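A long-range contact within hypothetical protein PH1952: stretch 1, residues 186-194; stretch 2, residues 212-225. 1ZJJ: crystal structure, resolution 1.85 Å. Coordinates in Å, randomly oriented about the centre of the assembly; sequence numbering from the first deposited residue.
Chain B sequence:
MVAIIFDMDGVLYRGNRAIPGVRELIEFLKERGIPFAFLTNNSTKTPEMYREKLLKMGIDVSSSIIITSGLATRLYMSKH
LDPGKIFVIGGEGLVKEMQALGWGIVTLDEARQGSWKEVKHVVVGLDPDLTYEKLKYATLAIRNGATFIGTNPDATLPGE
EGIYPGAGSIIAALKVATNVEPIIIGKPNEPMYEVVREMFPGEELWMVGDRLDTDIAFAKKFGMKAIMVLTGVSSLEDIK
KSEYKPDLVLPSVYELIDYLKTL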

# COMPACT_ATOMS: atom_id res chain seq x y z
N GLY B 186 -12.98 2.02 11.64
CA GLY B 186 -14.15 1.28 11.22
C GLY B 186 -14.24 -0.22 11.45
O GLY B 186 -13.31 -0.84 11.99
N LYS B 187 -15.37 -0.79 11.06
CA LYS B 187 -15.62 -2.22 11.18
C LYS B 187 -14.45 -2.98 10.58
O LYS B 187 -13.93 -2.59 9.53
CB LYS B 187 -16.90 -2.60 10.43
CG LYS B 187 -18.14 -1.85 10.89
CD LYS B 187 -19.32 -2.09 9.95
CE LYS B 187 -19.06 -1.47 8.58
NZ LYS B 187 -20.18 -1.75 7.65
N PRO B 188 -14.04 -4.10 11.19
CA PRO B 188 -14.59 -4.74 12.40
C PRO B 188 -13.88 -4.31 13.67
O PRO B 188 -13.76 -5.10 14.62
CB PRO B 188 -14.36 -6.21 12.11
CG PRO B 188 -12.98 -6.18 11.54
CD PRO B 188 -13.05 -4.99 10.56
N ASN B 189 -13.42 -3.07 13.71
CA ASN B 189 -12.69 -2.57 14.86
C ASN B 189 -13.52 -1.97 15.98
O ASN B 189 -14.66 -1.55 15.80
CB ASN B 189 -11.64 -1.57 14.37
CG ASN B 189 -10.59 -2.23 13.50
OD1 ASN B 189 -9.68 -2.88 14.00
ND2 ASN B 189 -10.73 -2.10 12.19
N GLU B 190 -12.91 -1.95 17.16
CA GLU B 190 -13.53 -1.47 18.39
C GLU B 190 -13.99 -0.00 18.43
O GLU B 190 -15.02 0.30 19.01
CB GLU B 190 -12.58 -1.79 19.55
CG GLU B 190 -13.15 -1.62 20.93
CD GLU B 190 -13.22 -0.17 21.33
OE1 GLU B 190 -12.42 0.61 20.80
OE2 GLU B 190 -14.06 0.18 22.19
N PRO B 191 -13.22 0.92 17.83
CA PRO B 191 -13.66 2.33 17.87
C PRO B 191 -15.07 2.51 17.28
O PRO B 191 -15.85 3.33 17.77
CB PRO B 191 -12.60 3.04 17.03
CG PRO B 191 -11.37 2.22 17.28
CD PRO B 191 -11.91 0.81 17.16
N MET B 192 -15.37 1.75 16.24
CA MET B 192 -16.68 1.83 15.59
C MET B 192 -17.75 1.30 16.54
O MET B 192 -18.84 1.85 16.62
CB MET B 192 -16.69 1.01 14.30
CG MET B 192 -17.82 1.36 13.35
SD MET B 192 -17.54 2.97 12.58
CE MET B 192 -17.78 2.57 10.87
N TYR B 193 -17.42 0.23 17.26
CA TYR B 193 -18.36 -0.36 18.21
C TYR B 193 -18.61 0.63 19.34
O TYR B 193 -19.72 0.77 19.83
CB TYR B 193 -17.81 -1.66 18.80
CG TYR B 193 -18.76 -2.33 19.77
CD1 TYR B 193 -19.94 -2.92 19.32
CD2 TYR B 193 -18.49 -2.34 21.14
CE1 TYR B 193 -20.83 -3.50 20.22
CE2 TYR B 193 -19.38 -2.92 22.04
CZ TYR B 193 -20.55 -3.49 21.57
OH TYR B 193 -21.45 -4.04 22.46
N GLU B 194 -17.55 1.33 19.75
CA GLU B 194 -17.67 2.31 20.81
C GLU B 194 -18.69 3.36 20.42
O GLU B 194 -19.47 3.82 21.25
CB GLU B 194 -16.31 2.96 21.11
CG GLU B 194 -16.38 4.09 22.11
CD GLU B 194 -15.01 4.56 22.56
OE1 GLU B 194 -14.12 4.73 21.70
OE2 GLU B 194 -14.83 4.77 23.77
N LEU B 212 -18.36 -10.51 5.11
CA LEU B 212 -17.91 -11.35 6.22
C LEU B 212 -16.73 -10.74 6.97
O LEU B 212 -16.72 -10.72 8.20
CB LEU B 212 -17.53 -12.73 5.69
CG LEU B 212 -18.73 -13.63 5.34
CD1 LEU B 212 -18.34 -14.66 4.29
CD2 LEU B 212 -19.23 -14.31 6.63
N ASP B 213 -15.75 -10.24 6.23
CA ASP B 213 -14.55 -9.64 6.81
C ASP B 213 -14.75 -8.36 7.61
O ASP B 213 -13.92 -8.02 8.45
CB ASP B 213 -13.53 -9.38 5.70
CG ASP B 213 -14.06 -8.44 4.65
OD1 ASP B 213 -13.97 -7.21 4.85
OD2 ASP B 213 -14.59 -8.93 3.62
N THR B 214 -15.83 -7.62 7.37
CA THR B 214 -16.07 -6.40 8.14
C THR B 214 -17.35 -6.50 8.98
O THR B 214 -17.30 -6.51 10.21
CB THR B 214 -16.17 -5.15 7.24
OG1 THR B 214 -17.15 -5.37 6.22
CG2 THR B 214 -14.83 -4.84 6.61
N ASP B 215 -18.49 -6.60 8.30
CA ASP B 215 -19.77 -6.68 8.99
C ASP B 215 -19.91 -7.85 9.96
O ASP B 215 -20.15 -7.65 11.15
CB ASP B 215 -20.90 -6.73 7.96
CG ASP B 215 -20.91 -5.51 7.06
OD1 ASP B 215 -20.76 -4.39 7.59
OD2 ASP B 215 -21.07 -5.68 5.84
N ILE B 216 -19.75 -9.07 9.46
CA ILE B 216 -19.90 -10.23 10.33
C ILE B 216 -18.77 -10.35 11.35
O ILE B 216 -19.01 -10.72 12.50
CB ILE B 216 -20.01 -11.53 9.49
CG1 ILE B 216 -21.16 -11.38 8.49
CG2 ILE B 216 -20.27 -12.72 10.40
CD1 ILE B 216 -22.49 -10.99 9.12
N ALA B 217 -17.55 -10.03 10.94
CA ALA B 217 -16.42 -10.10 11.86
C ALA B 217 -16.67 -9.15 13.03
O ALA B 217 -16.37 -9.45 14.18
CB ALA B 217 -15.14 -9.71 11.13
N PHE B 218 -17.25 -8.00 12.70
CA PHE B 218 -17.57 -6.96 13.67
C PHE B 218 -18.56 -7.49 14.71
O PHE B 218 -18.33 -7.39 15.91
CB PHE B 218 -18.18 -5.78 12.91
CG PHE B 218 -18.48 -4.57 13.76
CD1 PHE B 218 -17.48 -3.96 14.50
CD2 PHE B 218 -19.75 -4.01 13.75
CE1 PHE B 218 -17.74 -2.79 15.23
CE2 PHE B 218 -20.03 -2.84 14.47
CZ PHE B 218 -19.02 -2.23 15.21
N ALA B 219 -19.67 -8.06 14.24
CA ALA B 219 -20.71 -8.59 15.12
C ALA B 219 -20.17 -9.63 16.09
O ALA B 219 -20.44 -9.57 17.29
CB ALA B 219 -21.82 -9.18 14.30
N LYS B 220 -19.40 -10.58 15.56
CA LYS B 220 -18.82 -11.65 16.38
C LYS B 220 -17.81 -11.18 17.42
O LYS B 220 -17.79 -11.68 18.53
CB LYS B 220 -18.17 -12.69 15.48
CG LYS B 220 -19.13 -13.31 14.51
CD LYS B 220 -20.46 -13.64 15.17
CE LYS B 220 -20.39 -14.99 15.88
NZ LYS B 220 -19.74 -16.06 15.09
N LYS B 221 -16.96 -10.23 17.05
CA LYS B 221 -15.96 -9.72 17.98
C LYS B 221 -16.58 -8.94 19.13
O LYS B 221 -16.04 -8.93 20.23
CB LYS B 221 -14.95 -8.83 17.23
CG LYS B 221 -13.99 -9.63 16.35
CD LYS B 221 -13.15 -8.73 15.45
CE LYS B 221 -12.54 -7.58 16.24
NZ LYS B 221 -11.76 -6.68 15.36
N PHE B 222 -17.72 -8.30 18.88
CA PHE B 222 -18.36 -7.52 19.93
C PHE B 222 -19.70 -8.05 20.45
O PHE B 222 -20.46 -7.32 21.09
CB PHE B 222 -18.46 -6.07 19.47
CG PHE B 222 -17.13 -5.48 19.14
CD1 PHE B 222 -16.21 -5.21 20.15
CD2 PHE B 222 -16.75 -5.28 17.81
CE1 PHE B 222 -14.92 -4.75 19.84
CE2 PHE B 222 -15.47 -4.82 17.50
CZ PHE B 222 -14.56 -4.56 18.51
N GLY B 223 -19.98 -9.31 20.17
CA GLY B 223 -21.20 -9.94 20.66
C GLY B 223 -22.53 -9.44 20.13
O GLY B 223 -23.52 -9.42 20.86
N MET B 224 -22.56 -9.04 18.87
CA MET B 224 -23.79 -8.58 18.24
C MET B 224 -24.30 -9.77 17.44
O MET B 224 -23.51 -10.55 16.92
CB MET B 224 -23.51 -7.44 17.27
CG MET B 224 -22.79 -6.25 17.87
SD MET B 224 -22.20 -5.19 16.56
CE MET B 224 -23.73 -4.34 16.08
N LYS B 225 -25.62 -9.91 17.34
CA LYS B 225 -26.16 -11.00 16.54
C LYS B 225 -25.67 -10.76 15.12
O LYS B 225 -25.88 -9.68 14.57
CB LYS B 225 -27.69 -10.99 16.58
CG LYS B 225 -28.33 -12.10 15.73
CD LYS B 225 -29.85 -11.99 15.71
CE LYS B 225 -30.46 -12.36 17.06
NZ LYS B 225 -30.24 -13.80 17.37

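Stretch 2 opens as a helix with a wider pi-type turn at 212-216, where A217 N bonds to L212 O at 2.9 Å. On this turn T214 meets the loop of stretch 1 through van der Waals contact: its CG2 lies 3.8 Å from K187 O, and its carbonyl O sits 3.5 Å from P188 CB.

D215 directs its CA-to-CB bond away from stretch 1, yet its carboxylate comes nearer, and OD1 accepts a hydrogen bond from K187 NZ at 2.7 Å. Opposite charges at that distance make the pair a salt bridge, in a buried setting where an unpaired charge would be costly.

At A217 and F218 the helix packs closely against P188, which follows a cis peptide bond. P188 CB is 3.7 Å from A217 CB and 3.9 Å from F218 CB, and the CA atoms of P188 and F218 are only 3.9 Å apart. The F218 ring then reaches along stretch 1. K187 CG stands over one face, 4.0 Å from the ring centroid and 13° off the normal, a CH-pi geometry; thus the lysine chain covers the ring before its amine reaches D215. At the ring edge, F218 CZ lies 3.6 Å from Y193 N.

One turn on, the exposed K221 donates a hydrogen bond from NZ to P188 O at 2.7 Å.

F222, the first residue to leave helical phi/psi, forms an offset stack with Y193: centroids 4.7 Å apart, planes at 10°. The offset places each CB over the other ring, Y193 CB 3.9 Å from the F222 centroid and F222 CB 3.6 Å from the Y193 centroid. F222 CZ also approaches E190 CA at 3.3 Å.

Beyond G223, M224 completes the contact, its CG 4.1 Å from Y193 CE1 and its SD 5.3 Å from the Y193 ring centroid, at the ring edge.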